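Long-range contacts in myosin-4 (Saccharomyces cerevisiae, PDB 4LL6), which carries ASH1 and other mRNAs to the bud as an actin-based motor recruited through SHE3, this chain being its C-terminal globular tail domain: residues K178-L183 with V242-P247; F148-S153 with L208-V213; C16-V21 with S63-K68; L10-N15 with L59-K64. The protein carries 1 engineered substitution. One frame throughout, in Å; residues are numbered along the deposited sequence.

Contact 1: K178-L183 with V242-P247; sequences KLFTFL and VSWFEP
CA atoms 7.0 Å apart make Phe180 and Trp244 the nearest CA pair between residues 178-183, on helix 173-192, and 242-247, at the end of helix 228-245. Trp244 bridges that gap: its CG lies anti to the backbone N (chi1 -172°), which carries the indole across to Leu183. Leu183 CB stands 3.3 Å from the centroid of the six-membered ring of Trp244 and 9° off its normal, a CH-pi contact over one face. Leu183 CD2 approaches Trp244 CE3 to 3.3 Å and also touches Phe245 CE2 at 3.6 Å. Trp244 CB comes to the edge of the phenyl ring, 3.4 Å from Phe180 CE1, while that ring and the five-membered ring of Trp244, inclined at 30°, are slid apart and barely overlap. Trp244 NE1 is hydrogen-bonded to Asn184 OD1, and the indole also meets Phe204 edge-to-face and Arg248 through a cation-pi contact. Replacing Trp244 by an alanine would probably strip Leu183 of the flat surface it rests on and leave Asn184 OD1 without the NE1 donor. This is helix-helix packing inside the Dilute-family part of the all-helical globular tail, joined by apolar and pi surfaces, with the indole's one polar atom satisfied.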
loop_
_atom_site.group_PDB
_atom_site.type_symbol
_atom_site.label_atom_id
_atom_site.label_comp_id
_atom_site.label_asym_id
_atom_site.label_seq_id
_atom_site.Cartn_x
_atom_site.Cartn_y
_atom_site.Cartn_z
ATOM N N LYS A 178 20.762 8.017 -1.368
ATOM C CA LYS A 178 19.579 8.682 -1.903
ATOM C C LYS A 178 18.292 7.919 -1.524
ATOM O O LYS A 178 17.270 8.530 -1.205
ATOM C CB LYS A 178 19.714 8.787 -3.423
ATOM C CG LYS A 178 18.584 9.504 -4.119
ATOM C CD LYS A 178 18.706 9.352 -5.627
ATOM C CE LYS A 178 17.487 9.911 -6.350
ATOM N NZ LYS A 178 17.562 9.663 -7.820
ATOM N N LEU A 179 18.349 6.585 -1.559
ATOM C CA LEU A 179 17.201 5.748 -1.205
ATOM C C LEU A 179 16.815 5.981 0.245
ATOM O O LEU A 179 15.652 6.250 0.547
ATOM C CB LEU A 179 17.519 4.263 -1.388
ATOM C CG LEU A 179 16.528 3.330 -0.683
ATOM C CD1 LEU A 179 15.199 3.367 -1.420
ATOM C CD2 LEU A 179 17.064 1.917 -0.625
ATOM N N PHE A 180 17.788 5.857 1.143
ATOM C CA PHE A 180 17.536 6.072 2.559
ATOM C C PHE A 180 16.990 7.482 2.800
ATOM O O PHE A 180 16.155 7.694 3.677
ATOM C CB PHE A 180 18.814 5.846 3.377
ATOM C CG PHE A 180 19.316 4.437 3.333
ATOM C CD1 PHE A 180 18.480 3.377 3.665
ATOM C CD2 PHE A 180 20.620 4.163 2.950
ATOM C CE1 PHE A 180 18.932 2.052 3.616
ATOM C CE2 PHE A 180 21.087 2.847 2.896
ATOM C CZ PHE A 180 20.235 1.785 3.232
ATOM N N THR A 181 17.437 8.440 1.996
ATOM C CA THR A 181 16.967 9.814 2.143
ATOM C C THR A 181 15.537 9.973 1.599
ATOM O O THR A 181 14.813 10.902 1.962
ATOM C CB THR A 181 17.940 10.811 1.446
ATOM O OG1 THR A 181 19.264 10.612 1.958
ATOM C CG2 THR A 181 17.540 12.245 1.734
ATOM N N PHE A 182 15.132 9.057 0.731
ATOM C CA PHE A 182 13.785 9.083 0.184
ATOM C C PHE A 182 12.868 8.478 1.242
ATOM O O PHE A 182 11.790 8.992 1.514
ATOM C CB PHE A 182 13.713 8.240 -1.079
ATOM C CG PHE A 182 12.321 7.840 -1.445
ATOM C CD1 PHE A 182 11.447 8.758 -2.020
ATOM C CD2 PHE A 182 11.865 6.554 -1.164
ATOM C CE1 PHE A 182 10.127 8.404 -2.310
ATOM C CE2 PHE A 182 10.555 6.187 -1.447
ATOM C CZ PHE A 182 9.681 7.114 -2.020
ATOM N N LEU A 183 13.319 7.374 1.827
ATOM C CA LEU A 183 12.573 6.674 2.866
ATOM C C LEU A 183 12.397 7.556 4.098
ATOM O O LEU A 183 11.360 7.499 4.758
ATOM C CB LEU A 183 13.292 5.376 3.259
ATOM C CG LEU A 183 12.854 4.054 2.613
ATOM C CD1 LEU A 183 12.347 4.308 1.212
ATOM C CD2 LEU A 183 14.022 3.048 2.612
ATOM N N VAL A 242 16.960 -3.504 3.277
ATOM C CA VAL A 242 16.172 -4.011 4.381
ATOM C C VAL A 242 16.630 -3.453 5.726
ATOM O O VAL A 242 15.842 -3.383 6.666
ATOM C CB VAL A 242 16.215 -5.558 4.420
ATOM C CG1 VAL A 242 15.671 -6.081 5.730
ATOM C CG2 VAL A 242 15.398 -6.115 3.282
ATOM N N SER A 243 17.891 -3.037 5.816
ATOM C CA SER A 243 18.416 -2.506 7.067
ATOM C C SER A 243 17.601 -1.306 7.533
ATOM O O SER A 243 17.240 -1.220 8.708
ATOM C CB SER A 243 19.900 -2.122 6.930
ATOM O OG SER A 243 20.048 -0.880 6.273
ATOM N N TRP A 244 17.294 -0.387 6.620
ATOM C CA TRP A 244 16.499 0.795 6.971
ATOM C C TRP A 244 15.140 0.444 7.574
ATOM O O TRP A 244 14.654 1.142 8.458
ATOM C CB TRP A 244 16.261 1.666 5.749
ATOM C CG TRP A 244 15.618 2.980 6.084
ATOM C CD1 TRP A 244 16.248 4.123 6.493
ATOM C CD2 TRP A 244 14.216 3.275 6.087
ATOM N NE1 TRP A 244 15.329 5.110 6.750
ATOM C CE2 TRP A 244 14.074 4.618 6.510
ATOM C CE3 TRP A 244 13.068 2.536 5.776
ATOM C CZ2 TRP A 244 12.827 5.239 6.627
ATOM C CZ3 TRP A 244 11.825 3.154 5.893
ATOM C CH2 TRP A 244 11.716 4.496 6.317
ATOM N N PHE A 245 14.532 -0.636 7.091
ATOM C CA PHE A 245 13.225 -1.090 7.564
ATOM C C PHE A 245 13.300 -1.914 8.855
ATOM O O PHE A 245 12.419 -1.821 9.702
ATOM C CB PHE A 245 12.536 -1.923 6.467
ATOM C CG PHE A 245 12.138 -1.122 5.249
ATOM C CD1 PHE A 245 10.912 -0.469 5.197
ATOM C CD2 PHE A 245 13.007 -0.987 4.173
ATOM C CE1 PHE A 245 10.566 0.306 4.095
ATOM C CE2 PHE A 245 12.667 -0.214 3.074
ATOM C CZ PHE A 245 11.451 0.434 3.035
ATOM N N GLU A 246 14.350 -2.716 8.994
ATOM C CA GLU A 246 14.561 -3.587 10.160
ATOM C C GLU A 246 14.162 -3.034 11.531
ATOM O O GLU A 246 13.388 -3.665 12.265
ATOM C CB GLU A 246 16.032 -4.012 10.242
ATOM C CG GLU A 246 16.440 -5.165 9.343
ATOM C CD GLU A 246 16.647 -6.450 10.119
ATOM O OE1 GLU A 246 15.656 -6.963 10.687
ATOM O OE2 GLU A 246 17.801 -6.940 10.166
ATOM N N PRO A 247 14.707 -1.860 11.902
ATOM C CA PRO A 247 14.412 -1.230 13.190
ATOM C C PRO A 247 13.013 -0.631 13.306
ATOM O O PRO A 247 12.493 -0.479 14.411
ATOM C CB PRO A 247 15.496 -0.169 13.293
ATOM C CG PRO A 247 15.632 0.275 11.863
ATOM C CD PRO A 247 15.654 -1.037 11.125
#

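Contact 2: F148-S153 with L208-V213; sequences FMKHAS and LKYLNV
Met149 and Tyr210 form the main apolar contact where helix 120-155 crosses helix 197-221, the local axes passing 10.7 Å apart at -62°. Tyr210 has CG anti to the backbone N (chi1 176°), which sends its ring across to the neighbouring helix, one face against Met149. Met149 CB stands over that face, offset toward the rim, 3.6 Å from the ring centroid and 20° off the normal, which makes it a CH-pi contact. Bent at chi2 and chi3, the rest of the methionine turns toward Leu211, and its terminal methyl Met149 CE packs on Leu211 CD2 at 3.8 Å, the two side chains crossing at about a right angle. Both helices belong to the Dilute-family part of the globular tail, an all-helical fold, and the contact is buried, its centre about 9 Å from the centre of the chain. Polar atoms enter in two ways. Tyr210 OH lies against the aliphatic part of Lys150, 3.1 Å from Lys150 CD, the lysine chain running across the phenol. Ser153 OG sits at the edge of the tyrosine ring, 3.5 Å from Tyr210 CE2, but gives its hydrogen bond to its own helix, reaching Met149 O at 2.7 Å from a position tilted out of the carbonyl plane. Ser153 N, 2.9 Å from Met149 O, approaches that oxygen from the opposite face of its plane, so two donors grip it.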
loop_
_atom_site.group_PDB
_atom_site.type_symbol
_atom_site.label_atom_id
_atom_site.label_comp_id
_atom_site.label_asym_id
_atom_site.label_seq_id
_atom_site.Cartn_x
_atom_site.Cartn_y
_atom_site.Cartn_z
ATOM N N PHE A 148 2.182 5.517 -6.513
ATOM C CA PHE A 148 3.251 6.193 -5.796
ATOM C C PHE A 148 4.575 5.437 -5.901
ATOM O O PHE A 148 5.603 6.014 -6.246
ATOM C CB PHE A 148 2.861 6.353 -4.332
ATOM C CG PHE A 148 3.985 6.794 -3.456
ATOM C CD1 PHE A 148 4.644 7.991 -3.704
ATOM C CD2 PHE A 148 4.378 6.019 -2.374
ATOM C CE1 PHE A 148 5.675 8.411 -2.885
ATOM C CE2 PHE A 148 5.410 6.428 -1.547
ATOM C CZ PHE A 148 6.063 7.631 -1.800
ATOM N N MET A 149 4.547 4.143 -5.595
ATOM C CA MET A 149 5.755 3.328 -5.649
ATOM C C MET A 149 6.278 3.106 -7.065
ATOM O O MET A 149 7.474 2.929 -7.243
ATOM C CB MET A 149 5.530 1.973 -4.960
ATOM C CG MET A 149 5.592 2.027 -3.432
ATOM S SD MET A 149 7.099 2.805 -2.792
ATOM C CE MET A 149 8.343 1.589 -3.315
ATOM N N LYS A 150 5.390 3.108 -8.065
ATOM C CA LYS A 150 5.801 2.925 -9.460
ATOM C C LYS A 150 6.697 4.093 -9.862
ATOM O O LYS A 150 7.736 3.905 -10.492
ATOM C CB LYS A 150 4.582 2.863 -10.388
ATOM C CG LYS A 150 4.902 2.468 -11.828
ATOM C CD LYS A 150 5.720 1.188 -11.859
ATOM C CE LYS A 150 5.963 0.659 -13.273
ATOM N NZ LYS A 150 4.720 0.136 -13.916
ATOM N N HIS A 151 6.298 5.296 -9.470
ATOM C CA HIS A 151 7.064 6.498 -9.761
ATOM C C HIS A 151 8.309 6.586 -8.863
ATOM O O HIS A 151 9.397 6.897 -9.341
ATOM C CB HIS A 151 6.168 7.735 -9.583
ATOM C CG HIS A 151 6.829 9.024 -9.962
ATOM N ND1 HIS A 151 7.655 9.722 -9.105
ATOM C CD2 HIS A 151 6.806 9.731 -11.119
ATOM C CE1 HIS A 151 8.114 10.800 -9.718
ATOM N NE2 HIS A 151 7.613 10.829 -10.940
ATOM N N ALA A 152 8.162 6.298 -7.570
ATOM C CA ALA A 152 9.298 6.360 -6.642
ATOM C C ALA A 152 10.427 5.374 -6.990
ATOM O O ALA A 152 11.605 5.666 -6.772
ATOM C CB ALA A 152 8.817 6.119 -5.221
ATOM N N SER A 153 10.074 4.207 -7.517
ATOM C CA SER A 153 11.077 3.227 -7.903
ATOM C C SER A 153 11.936 3.796 -9.035
ATOM O O SER A 153 13.159 3.679 -9.013
ATOM C CB SER A 153 10.404 1.933 -8.369
ATOM O OG SER A 153 9.641 1.352 -7.330
ATOM N N LEU A 208 7.368 -2.718 0.929
ATOM C CA LEU A 208 8.295 -3.818 0.683
ATOM C C LEU A 208 7.654 -4.879 -0.205
ATOM O O LEU A 208 8.342 -5.474 -1.032
ATOM C CB LEU A 208 8.744 -4.446 2.002
ATOM C CG LEU A 208 9.670 -3.526 2.814
ATOM C CD1 LEU A 208 9.865 -4.069 4.219
ATOM C CD2 LEU A 208 10.996 -3.400 2.094
ATOM N N LYS A 209 6.351 -5.109 -0.034
ATOM C CA LYS A 209 5.619 -6.082 -0.852
ATOM C C LYS A 209 5.651 -5.653 -2.313
ATOM O O LYS A 209 5.768 -6.489 -3.212
ATOM C CB LYS A 209 4.156 -6.198 -0.420
ATOM C CG LYS A 209 3.950 -6.892 0.901
ATOM C CD LYS A 209 2.483 -7.205 1.125
ATOM C CE LYS A 209 2.296 -7.874 2.474
ATOM N NZ LYS A 209 0.910 -8.366 2.689
ATOM N N TYR A 210 5.539 -4.345 -2.539
ATOM C CA TYR A 210 5.578 -3.813 -3.885
ATOM C C TYR A 210 6.968 -4.056 -4.486
ATOM O O TYR A 210 7.094 -4.552 -5.614
ATOM C CB TYR A 210 5.279 -2.320 -3.876
ATOM C CG TYR A 210 5.406 -1.708 -5.248
ATOM C CD1 TYR A 210 4.347 -1.765 -6.156
ATOM C CD2 TYR A 210 6.611 -1.138 -5.670
ATOM C CE1 TYR A 210 4.482 -1.277 -7.448
ATOM C CE2 TYR A 210 6.759 -0.646 -6.964
ATOM C CZ TYR A 210 5.690 -0.720 -7.847
ATOM O OH TYR A 210 5.819 -0.238 -9.127
ATOM N N LEU A 211 8.003 -3.712 -3.721
ATOM C CA LEU A 211 9.381 -3.886 -4.156
ATOM C C LEU A 211 9.696 -5.359 -4.445
ATOM O O LEU A 211 10.461 -5.672 -5.354
ATOM C CB LEU A 211 10.330 -3.323 -3.096
ATOM C CG LEU A 211 10.304 -1.805 -2.949
ATOM C CD1 LEU A 211 11.140 -1.424 -1.743
ATOM C CD2 LEU A 211 10.877 -1.147 -4.203
ATOM N N ASN A 212 9.097 -6.257 -3.673
ATOM C CA ASN A 212 9.270 -7.690 -3.878
ATOM C C ASN A 212 8.831 -7.998 -5.325
ATOM O O ASN A 212 9.578 -8.585 -6.110
ATOM C CB ASN A 212 8.401 -8.458 -2.881
ATOM C CG ASN A 212 8.387 -9.948 -3.142
ATOM O OD1 ASN A 212 9.410 -10.609 -3.053
ATOM N ND2 ASN A 212 7.218 -10.483 -3.465
ATOM N N VAL A 213 7.617 -7.574 -5.665
ATOM C CA VAL A 213 7.052 -7.761 -7.006
ATOM C C VAL A 213 7.932 -7.115 -8.091
ATOM O O VAL A 213 8.327 -7.767 -9.053
ATOM C CB VAL A 213 5.616 -7.141 -7.094
ATOM C CG1 VAL A 213 5.126 -7.069 -8.556
ATOM C CG2 VAL A 213 4.661 -7.945 -6.230
#

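Contact 3: C16-V21 with S63-K68; sequences CYTLEV and SKFISK
Thr18 and Phe65 bring their CA atoms within 5.9 Å where helices 14-26 and 59-78 run side by side, the local axes 10.2 Å apart and their N-to-C directions only 21° from parallel. The Phe65 ring is the centrepiece. Its CG lies anti to the backbone N (chi1 176°), and the ring turns its edge to two residues of the other helix: Thr18 OG1 lies near the ring plane, 3.5 Å from Phe65 CD1, and Val21 CG2 does the same 3.7 Å from Phe65 CE1. Tyr17 adds a second ring, neither stacked on the first nor perpendicular to it, with planes at 56° and centroids 5.9 Å apart; Phe65 CD1 meets the tyrosine at its edge. Thr18 uses its two branches differently, for OG1 is hydrogen-bonded to Leu14 O one turn back, while CG2 packs 3.7 Å from Lys68 CG, on the aliphatic start of a chain bent at three successive torsions. A serine in place of Phe65 would probably open a gap between the helices and leave Val21 and the edge of Tyr17 without their apolar partner. The pair does not stand alone: helix 41-55 packs against both helices, with Leu53 touching Tyr17, Val45 touching Val21 and Val49 touching Phe65, while Leu129 of helix 120-155 touches Ile66, so helices 14-26, 41-55, 59-78 and 120-155 meet here.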
loop_
_atom_site.group_PDB
_atom_site.type_symbol
_atom_site.label_atom_id
_atom_site.label_comp_id
_atom_site.label_asym_id
_atom_site.label_seq_id
_atom_site.Cartn_x
_atom_site.Cartn_y
_atom_site.Cartn_z
ATOM N N CYS A 16 -27.132 21.769 -0.309
ATOM C CA CYS A 16 -26.358 22.951 0.048
ATOM C C CYS A 16 -25.107 22.721 0.896
ATOM O O CYS A 16 -24.067 23.278 0.591
ATOM C CB CYS A 16 -27.252 23.991 0.731
ATOM S SG CYS A 16 -26.451 25.615 0.978
ATOM N N TYR A 17 -25.185 21.931 1.964
ATOM C CA TYR A 17 -23.989 21.736 2.766
ATOM C C TYR A 17 -23.087 20.673 2.160
ATOM O O TYR A 17 -21.918 20.574 2.515
ATOM C CB TYR A 17 -24.321 21.411 4.233
ATOM C CG TYR A 17 -25.202 20.202 4.471
ATOM C CD1 TYR A 17 -26.567 20.345 4.716
ATOM C CD2 TYR A 17 -24.670 18.912 4.452
ATOM C CE1 TYR A 17 -27.381 19.231 4.934
ATOM C CE2 TYR A 17 -25.469 17.790 4.666
ATOM C CZ TYR A 17 -26.829 17.951 4.907
ATOM O OH TYR A 17 -27.623 16.834 5.121
ATOM N N THR A 18 -23.617 19.876 1.239
ATOM C CA THR A 18 -22.791 18.863 0.593
ATOM C C THR A 18 -21.878 19.603 -0.395
ATOM O O THR A 18 -20.669 19.368 -0.433
ATOM C CB THR A 18 -23.648 17.796 -0.163
ATOM O OG1 THR A 18 -24.354 16.985 0.784
ATOM C CG2 THR A 18 -22.771 16.890 -0.995
ATOM N N LEU A 19 -22.459 20.509 -1.175
ATOM C CA LEU A 19 -21.692 21.286 -2.144
ATOM C C LEU A 19 -20.642 22.188 -1.476
ATOM O O LEU A 19 -19.561 22.426 -2.020
ATOM C CB LEU A 19 -22.640 22.127 -2.989
ATOM C CG LEU A 19 -23.074 21.461 -4.298
ATOM C CD1 LEU A 19 -23.552 20.036 -4.040
ATOM C CD2 LEU A 19 -24.165 22.297 -4.949
ATOM N N GLU A 20 -20.962 22.697 -0.296
ATOM C CA GLU A 20 -20.013 23.537 0.415
ATOM C C GLU A 20 -18.759 22.718 0.722
ATOM O O GLU A 20 -17.632 23.170 0.510
ATOM C CB GLU A 20 -20.627 24.055 1.721
ATOM C CG GLU A 20 -21.245 25.446 1.625
ATOM C CD GLU A 20 -21.226 26.169 2.965
ATOM O OE1 GLU A 20 -20.145 26.199 3.590
ATOM O OE2 GLU A 20 -22.277 26.706 3.389
ATOM N N VAL A 21 -18.976 21.498 1.206
ATOM C CA VAL A 21 -17.896 20.599 1.569
ATOM C C VAL A 21 -17.082 20.076 0.390
ATOM O O VAL A 21 -15.852 20.169 0.404
ATOM C CB VAL A 21 -18.441 19.383 2.391
ATOM C CG1 VAL A 21 -17.339 18.360 2.646
ATOM C CG2 VAL A 21 -19.015 19.862 3.709
ATOM N N SER A 63 -26.025 9.255 4.556
ATOM C CA SER A 63 -25.623 8.322 3.493
ATOM C C SER A 63 -25.279 9.045 2.197
ATOM O O SER A 63 -24.266 8.754 1.556
ATOM C CB SER A 63 -26.750 7.311 3.230
ATOM O OG SER A 63 -26.494 6.524 2.080
ATOM N N LYS A 64 -26.148 9.978 1.824
ATOM C CA LYS A 64 -25.983 10.792 0.627
ATOM C C LYS A 64 -24.713 11.628 0.743
ATOM O O LYS A 64 -23.893 11.644 -0.164
ATOM C CB LYS A 64 -27.180 11.734 0.465
ATOM C CG LYS A 64 -28.519 11.059 0.238
ATOM C CD LYS A 64 -28.561 10.320 -1.097
ATOM C CE LYS A 64 -29.989 9.910 -1.451
ATOM N NZ LYS A 64 -30.909 11.090 -1.551
ATOM N N PHE A 65 -24.575 12.328 1.866
ATOM C CA PHE A 65 -23.415 13.179 2.139
ATOM C C PHE A 65 -22.100 12.395 2.133
ATOM O O PHE A 65 -21.110 12.829 1.551
ATOM C CB PHE A 65 -23.580 13.873 3.493
ATOM C CG PHE A 65 -22.388 14.707 3.909
ATOM C CD1 PHE A 65 -22.120 15.926 3.291
ATOM C CD2 PHE A 65 -21.562 14.296 4.951
ATOM C CE1 PHE A 65 -21.052 16.728 3.707
ATOM C CE2 PHE A 65 -20.488 15.095 5.373
ATOM C CZ PHE A 65 -20.236 16.315 4.749
ATOM N N ILE A 66 -22.084 11.243 2.780
ATOM C CA ILE A 66 -20.873 10.449 2.813
ATOM C C ILE A 66 -20.532 9.937 1.423
ATOM O O ILE A 66 -19.374 9.981 1.012
ATOM C CB ILE A 66 -20.994 9.259 3.804
ATOM C CG1 ILE A 66 -20.960 9.788 5.229
ATOM C CG2 ILE A 66 -19.813 8.336 3.664
ATOM C CD1 ILE A 66 -19.611 10.422 5.572
ATOM N N SER A 67 -21.540 9.460 0.699
ATOM C CA SER A 67 -21.328 8.941 -0.646
ATOM C C SER A 67 -20.653 9.984 -1.537
ATOM O O SER A 67 -19.636 9.707 -2.161
ATOM C CB SER A 67 -22.662 8.506 -1.266
ATOM O OG SER A 67 -22.520 8.274 -2.665
ATOM N N LYS A 68 -21.214 11.185 -1.590
ATOM C CA LYS A 68 -20.636 12.241 -2.410
ATOM C C LYS A 68 -19.225 12.614 -1.922
ATOM O O LYS A 68 -18.320 12.855 -2.715
ATOM C CB LYS A 68 -21.542 13.471 -2.380
ATOM C CG LYS A 68 -21.116 14.580 -3.322
ATOM C CD LYS A 68 -21.312 14.180 -4.773
ATOM C CE LYS A 68 -22.786 13.937 -5.085
ATOM N NZ LYS A 68 -23.613 15.154 -4.825
#

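Contact 4: L10-N15 with L59-K64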
loop_
_atom_site.group_PDB
_atom_site.type_symbol
_atom_site.label_atom_id
_atom_site.label_comp_id
_atom_site.label_asym_id
_atom_site.label_seq_id
_atom_site.Cartn_x
_atom_site.Cartn_y
_atom_site.Cartn_z
ATOM N N LEU A 10 -31.911 23.244 8.728
ATOM C CA LEU A 10 -30.614 23.423 8.113
ATOM C C LEU A 10 -30.113 22.070 7.608
ATOM O O LEU A 10 -29.782 21.902 6.435
ATOM C CB LEU A 10 -29.654 23.992 9.158
ATOM C CG LEU A 10 -28.266 24.445 8.729
ATOM C CD1 LEU A 10 -28.365 25.702 7.854
ATOM C CD2 LEU A 10 -27.454 24.722 9.982
ATOM N N LEU A 11 -30.083 21.098 8.506
ATOM C CA LEU A 11 -29.605 19.772 8.173
ATOM C C LEU A 11 -30.331 19.084 7.040
ATOM O O LEU A 11 -29.779 18.180 6.424
ATOM C CB LEU A 11 -29.649 18.888 9.408
ATOM C CG LEU A 11 -28.662 19.285 10.504
ATOM C CD1 LEU A 11 -28.838 18.365 11.684
ATOM C CD2 LEU A 11 -27.234 19.212 9.981
ATOM N N MET A 12 -31.563 19.490 6.749
ATOM C CA MET A 12 -32.305 18.849 5.666
ATOM C C MET A 12 -32.006 19.429 4.286
ATOM O O MET A 12 -32.418 18.863 3.263
ATOM C CB MET A 12 -33.809 18.887 5.946
ATOM C CG MET A 12 -34.181 18.082 7.175
ATOM S SD MET A 12 -35.919 17.718 7.301
ATOM C CE MET A 12 -36.057 16.485 5.995
ATOM N N ASP A 13 -31.276 20.543 4.252
ATOM C CA ASP A 13 -30.929 21.162 2.982
ATOM C C ASP A 13 -29.642 20.526 2.486
ATOM O O ASP A 13 -28.642 21.207 2.282
ATOM C CB ASP A 13 -30.752 22.671 3.155
ATOM C CG ASP A 13 -30.523 23.384 1.840
ATOM O OD1 ASP A 13 -30.803 22.774 0.788
ATOM O OD2 ASP A 13 -30.074 24.555 1.856
ATOM N N LEU A 14 -29.704 19.208 2.287
ATOM C CA LEU A 14 -28.586 18.373 1.847
ATOM C C LEU A 14 -27.678 18.933 0.770
ATOM O O LEU A 14 -26.481 19.116 0.989
ATOM C CB LEU A 14 -29.096 17.016 1.359
ATOM C CG LEU A 14 -27.956 16.061 0.990
ATOM C CD1 LEU A 14 -27.340 15.525 2.269
ATOM C CD2 LEU A 14 -28.461 14.916 0.140
ATOM N N ASN A 15 -28.250 19.172 -0.402
ATOM C CA ASN A 15 -27.499 19.687 -1.530
ATOM C C ASN A 15 -26.630 20.885 -1.160
ATOM O O ASN A 15 -25.496 20.993 -1.617
ATOM C CB ASN A 15 -28.467 20.050 -2.664
ATOM C CG ASN A 15 -27.763 20.597 -3.895
ATOM O OD1 ASN A 15 -26.766 20.037 -4.350
ATOM N ND2 ASN A 15 -28.288 21.687 -4.451
ATOM N N LEU A 59 -30.502 9.780 8.474
ATOM C CA LEU A 59 -29.618 8.725 7.967
ATOM C C LEU A 59 -29.484 8.675 6.442
ATOM O O LEU A 59 -28.384 8.519 5.919
ATOM C CB LEU A 59 -30.067 7.363 8.525
ATOM C CG LEU A 59 -30.301 7.329 10.051
ATOM C CD1 LEU A 59 -30.588 5.919 10.511
ATOM C CD2 LEU A 59 -29.075 7.890 10.778
ATOM N N ILE A 60 -30.583 8.806 5.713
ATOM C CA ILE A 60 -30.456 8.791 4.266
ATOM C C ILE A 60 -29.580 9.991 3.899
ATOM O O ILE A 60 -28.737 9.906 3.007
ATOM C CB ILE A 60 -31.828 8.876 3.588
ATOM C CG1 ILE A 60 -32.615 7.599 3.903
ATOM C CG2 ILE A 60 -31.665 9.034 2.075
ATOM C CD1 ILE A 60 -33.983 7.523 3.236
ATOM N N GLN A 61 -29.760 11.090 4.630
ATOM C CA GLN A 61 -28.984 12.302 4.427
ATOM C C GLN A 61 -27.503 12.064 4.668
ATOM O O GLN A 61 -26.657 12.462 3.864
ATOM C CB GLN A 61 -29.467 13.414 5.355
ATOM C CG GLN A 61 -30.621 14.201 4.789
ATOM C CD GLN A 61 -31.978 13.648 5.176
ATOM O OE1 GLN A 61 -33.002 14.119 4.685
ATOM N NE2 GLN A 61 -31.994 12.661 6.064
ATOM N N SER A 62 -27.189 11.439 5.796
ATOM C CA SER A 62 -25.813 11.125 6.119
ATOM C C SER A 62 -25.241 10.245 4.985
ATOM O O SER A 62 -24.126 10.471 4.501
ATOM C CB SER A 62 -25.756 10.392 7.466
ATOM O OG SER A 62 -24.450 9.918 7.739
ATOM N N SER A 63 -26.025 9.255 4.556
ATOM C CA SER A 63 -25.623 8.322 3.493
ATOM C C SER A 63 -25.279 9.045 2.197
ATOM O O SER A 63 -24.266 8.754 1.556
ATOM C CB SER A 63 -26.750 7.311 3.230
ATOM O OG SER A 63 -26.494 6.524 2.080
ATOM N N LYS A 64 -26.148 9.978 1.824
ATOM C CA LYS A 64 -25.983 10.792 0.627
ATOM C C LYS A 64 -24.713 11.628 0.743
ATOM O O LYS A 64 -23.893 11.644 -0.164
ATOM C CB LYS A 64 -27.180 11.734 0.465
ATOM C CG LYS A 64 -28.519 11.059 0.238
ATOM C CD LYS A 64 -28.561 10.320 -1.097
ATOM C CE LYS A 64 -29.989 9.910 -1.451
ATOM N NZ LYS A 64 -30.909 11.090 -1.551
#
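Leu14 reaches Gln61 and Lys64 because its CG is anti to the backbone N (chi1 -175°) and chi2 of 76° spreads the two methyl groups along helix 59-78. The chain of Gln61 is bent at chi2 (91°), which turns its amide so that OE1 faces Met12. The closest backbone pair is Leu14 and Gln61, with CA atoms 6.6 Å apart. From this position Leu14 CD1 rests 3.5 Å from the backbone oxygen Gln61 O, and Leu14 CD2 presses on Lys64 CB at 3.4 Å, tighter than usual for two carbons. The lysine chain crosses the leucine at about a right angle and then leads its amino end away, so its contribution here is aliphatic. At the other end of the contact Met12 CE lies 4.1 Å from Gln61 OE1, a looser and more peripheral touch. Leu11 O stands 4.4 Å from Gln61 CG, but its polar partner is Tyr17 OH, whose hydrogen bond ties the turn to the following helix. The first segment is itself a break between helices 6-11 and 14-26. Asp13 is the centre of an inverse gamma turn, with a weak bond from Leu14 N to Met12 O at 2.9 Å, and it occupies the N-cap position without a capping bond from its side chain. What results is a surface junction of an all-helical fold: a sharp turn between two consecutive helices, packed against the first turns of helix 59-78.

From the N terminus, contact 4 joins the turn between helices 6-11 and 14-26 to the start of helix 59-78, and contact 3 follows one turn further along helices 14-26 and 59-78. Both close the loop running through helix 41-55 and end on overlapping segments that share Ser63 and Lys64, their centres about 7 Å apart. Contact 2 then ties helix 120-155 to helix 197-221, and contact 1 ties helix 173-192 to helix 228-245. These two loops cross, since their segments alternate, and they touch where Phe182 packs on Phe148 and Ala152 and Phe245 on Leu208. Centres of contacts 1 and 3, about 41 Å apart, lie on opposite sides of the chain's centre.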